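Local coordinates for protein NLP/P60 (Enterococcus faecium, PDB 6B8C) that probably cleaves peptide bonds in bacterial peptidoglycan as a secreted endopeptidase with an NlpC/P60 domain, releasing muropeptides that enhance host immunity, at residues V32-K37 with L64-R69. Residues are numbered along the deposited sequence; the frame is centred on the assembly and turned at random.
Sequences VAEAYK and LQVTGR
Glu34 meets Val66 where the helical backbones of 32-37 and 64-69 come nearest, with 7.2 Å between their CA atoms. No hydrogen bond crosses the interface and only 126 Å² is buried, so van der Waals packing joins the two. The second helix stops at Gly68, which has positive phi while its N still bonds to Leu64 O at 3.0 Å.

Glu34 sets off toward the other helix. Its CG is anti to the backbone N (chi1 -180°), and the chain then bends at chi2 (74°), laying its aliphatic part against the end of helix 55-67. Glu34 CB touches Val66 CG2 at 3.6 Å, the two side chains running antiparallel alongside one another. Farther out, Glu34 OE1 lies 3.3 Å from Gln65 CB, a contact with the methylene base of the glutamine rather than with its amide, which turns off elsewhere. The carboxylate is held from other directions: Lys37 NZ forms a salt bridge with Glu34 OE2 at 2.8 Å, sitting 36° off the plane of the carboxylate, and Tyr38 OH hydrogen-bonds to Glu34 OE1. Both oxygens of this buried acid thus have polar partners, which would be expected to favour its ionised form.

This helix-to-helix packing links helix 28-36 with the C-terminal end of helix 55-67. Val66 also packs on Ala30 and Ile31, about one turn before Glu34, whereas Ala35 touches Phe58 and Val62 as well as Ile109 of strand 106-112, tying the helix pair to the six-stranded antiparallel sheet, consistent with the papain-like (clan CA) fold of the NlpC/P60 family.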
loop_
_atom_site.group_PDB
_atom_site.type_symbol
_atom_site.label_atom_id
_atom_site.label_comp_id
_atom_site.label_asym_id
_atom_site.label_seq_id
_atom_site.Cartn_x
_atom_site.Cartn_y
_atom_site.Cartn_z
ATOM N N VAL A 32 -7.829 6.445 -0.539
ATOM C CA VAL A 32 -6.820 7.462 -0.826
ATOM C C VAL A 32 -6.872 8.581 0.209
ATOM O O VAL A 32 -5.833 9.053 0.696
ATOM C CB VAL A 32 -7.013 8.003 -2.255
ATOM C CG1 VAL A 32 -6.094 9.186 -2.509
ATOM C CG2 VAL A 32 -6.769 6.899 -3.270
ATOM N N ALA A 33 -8.082 9.024 0.558
ATOM C CA ALA A 33 -8.224 10.108 1.521
ATOM C C ALA A 33 -7.704 9.700 2.893
ATOM O O ALA A 33 -7.099 10.511 3.603
ATOM C CB ALA A 33 -9.686 10.545 1.603
ATOM N N GLU A 34 -7.927 8.442 3.284
ATOM C CA GLU A 34 -7.395 7.966 4.557
ATOM C C GLU A 34 -5.876 7.839 4.508
ATOM O O GLU A 34 -5.189 8.167 5.482
ATOM C CB GLU A 34 -8.031 6.626 4.926
ATOM C CG GLU A 34 -7.549 6.030 6.248
ATOM C CD GLU A 34 -8.109 6.749 7.470
ATOM O OE1 GLU A 34 -7.506 6.637 8.560
ATOM O OE2 GLU A 34 -9.152 7.422 7.345
ATOM N N ALA A 35 -5.334 7.364 3.383
ATOM C CA ALA A 35 -3.889 7.208 3.272
ATOM C C ALA A 35 -3.179 8.554 3.337
ATOM O O ALA A 35 -2.079 8.658 3.894
ATOM C CB ALA A 35 -3.537 6.477 1.975
ATOM N N TYR A 36 -3.795 9.600 2.777
ATOM C CA TYR A 36 -3.165 10.918 2.805
ATOM C C TYR A 36 -2.993 11.460 4.221
ATOM O O TYR A 36 -2.130 12.319 4.440
ATOM C CB TYR A 36 -3.966 11.907 1.957
ATOM C CG TYR A 36 -3.421 12.071 0.555
ATOM C CD1 TYR A 36 -3.651 11.107 -0.419
ATOM C CD2 TYR A 36 -2.674 13.188 0.205
ATOM C CE1 TYR A 36 -3.152 11.250 -1.701
ATOM C CE2 TYR A 36 -2.169 13.339 -1.075
ATOM C CZ TYR A 36 -2.413 12.367 -2.023
ATOM O OH TYR A 36 -1.915 12.512 -3.299
ATOM N N LYS A 37 -3.772 10.968 5.189
ATOM C CA LYS A 37 -3.680 11.476 6.554
ATOM C C LYS A 37 -2.335 11.187 7.208
ATOM O O LYS A 37 -1.989 11.841 8.198
ATOM C CB LYS A 37 -4.786 10.875 7.424
ATOM C CG LYS A 37 -6.201 11.165 6.953
ATOM C CD LYS A 37 -7.208 10.423 7.813
ATOM C CE LYS A 37 -8.634 10.759 7.419
ATOM N NZ LYS A 37 -9.621 10.046 8.280
ATOM N N LEU A 64 -7.879 -1.014 7.438
ATOM C CA LEU A 64 -8.587 -1.236 8.690
ATOM C C LEU A 64 -9.457 -0.038 9.043
ATOM O O LEU A 64 -10.600 -0.202 9.488
ATOM C CB LEU A 64 -7.579 -1.525 9.799
ATOM C CG LEU A 64 -8.034 -2.374 10.980
ATOM C CD1 LEU A 64 -9.090 -3.373 10.543
ATOM C CD2 LEU A 64 -6.826 -3.096 11.553
ATOM N N GLN A 65 -8.935 1.173 8.841
ATOM C CA GLN A 65 -9.708 2.371 9.149
ATOM C C GLN A 65 -10.908 2.514 8.222
ATOM O O GLN A 65 -11.990 2.921 8.662
ATOM C CB GLN A 65 -8.819 3.610 9.057
ATOM C CG GLN A 65 -7.725 3.659 10.098
ATOM C CD GLN A 65 -8.255 3.445 11.497
ATOM O OE1 GLN A 65 -8.072 2.379 12.085
ATOM N NE2 GLN A 65 -8.921 4.457 12.041
ATOM N N VAL A 66 -10.741 2.196 6.938
ATOM C CA VAL A 66 -11.826 2.469 5.997
ATOM C C VAL A 66 -12.847 1.333 5.977
ATOM O O VAL A 66 -14.059 1.575 5.948
ATOM C CB VAL A 66 -11.261 2.749 4.593
ATOM C CG1 VAL A 66 -12.390 2.882 3.585
ATOM C CG2 VAL A 66 -10.426 4.009 4.610
ATOM N N THR A 67 -12.386 0.080 5.999
ATOM C CA THR A 67 -13.259 -1.067 5.789
ATOM C C THR A 67 -13.478 -1.919 7.030
ATOM O O THR A 67 -14.425 -2.709 7.052
ATOM C CB THR A 67 -12.696 -1.970 4.683
ATOM O OG1 THR A 67 -11.559 -2.680 5.185
ATOM C CG2 THR A 67 -12.273 -1.140 3.476
ATOM N N GLY A 68 -12.627 -1.797 8.048
ATOM C CA GLY A 68 -12.764 -2.594 9.248
ATOM C C GLY A 68 -12.219 -4.002 9.158
ATOM O O GLY A 68 -12.128 -4.679 10.190
ATOM N N ARG A 69 -11.863 -4.473 7.968
ATOM C CA ARG A 69 -11.310 -5.809 7.813
ATOM C C ARG A 69 -9.787 -5.761 7.846
ATOM O O ARG A 69 -9.159 -4.740 7.553
ATOM C CB ARG A 69 -11.794 -6.448 6.513
ATOM C CG ARG A 69 -11.226 -5.811 5.266
ATOM C CD ARG A 69 -12.268 -5.759 4.164
ATOM N NE ARG A 69 -11.837 -6.477 2.971
ATOM C CZ ARG A 69 -11.016 -5.975 2.055
ATOM N NH1 ARG A 69 -10.529 -4.748 2.202
ATOM N NH2 ARG A 69 -10.678 -6.699 0.996
#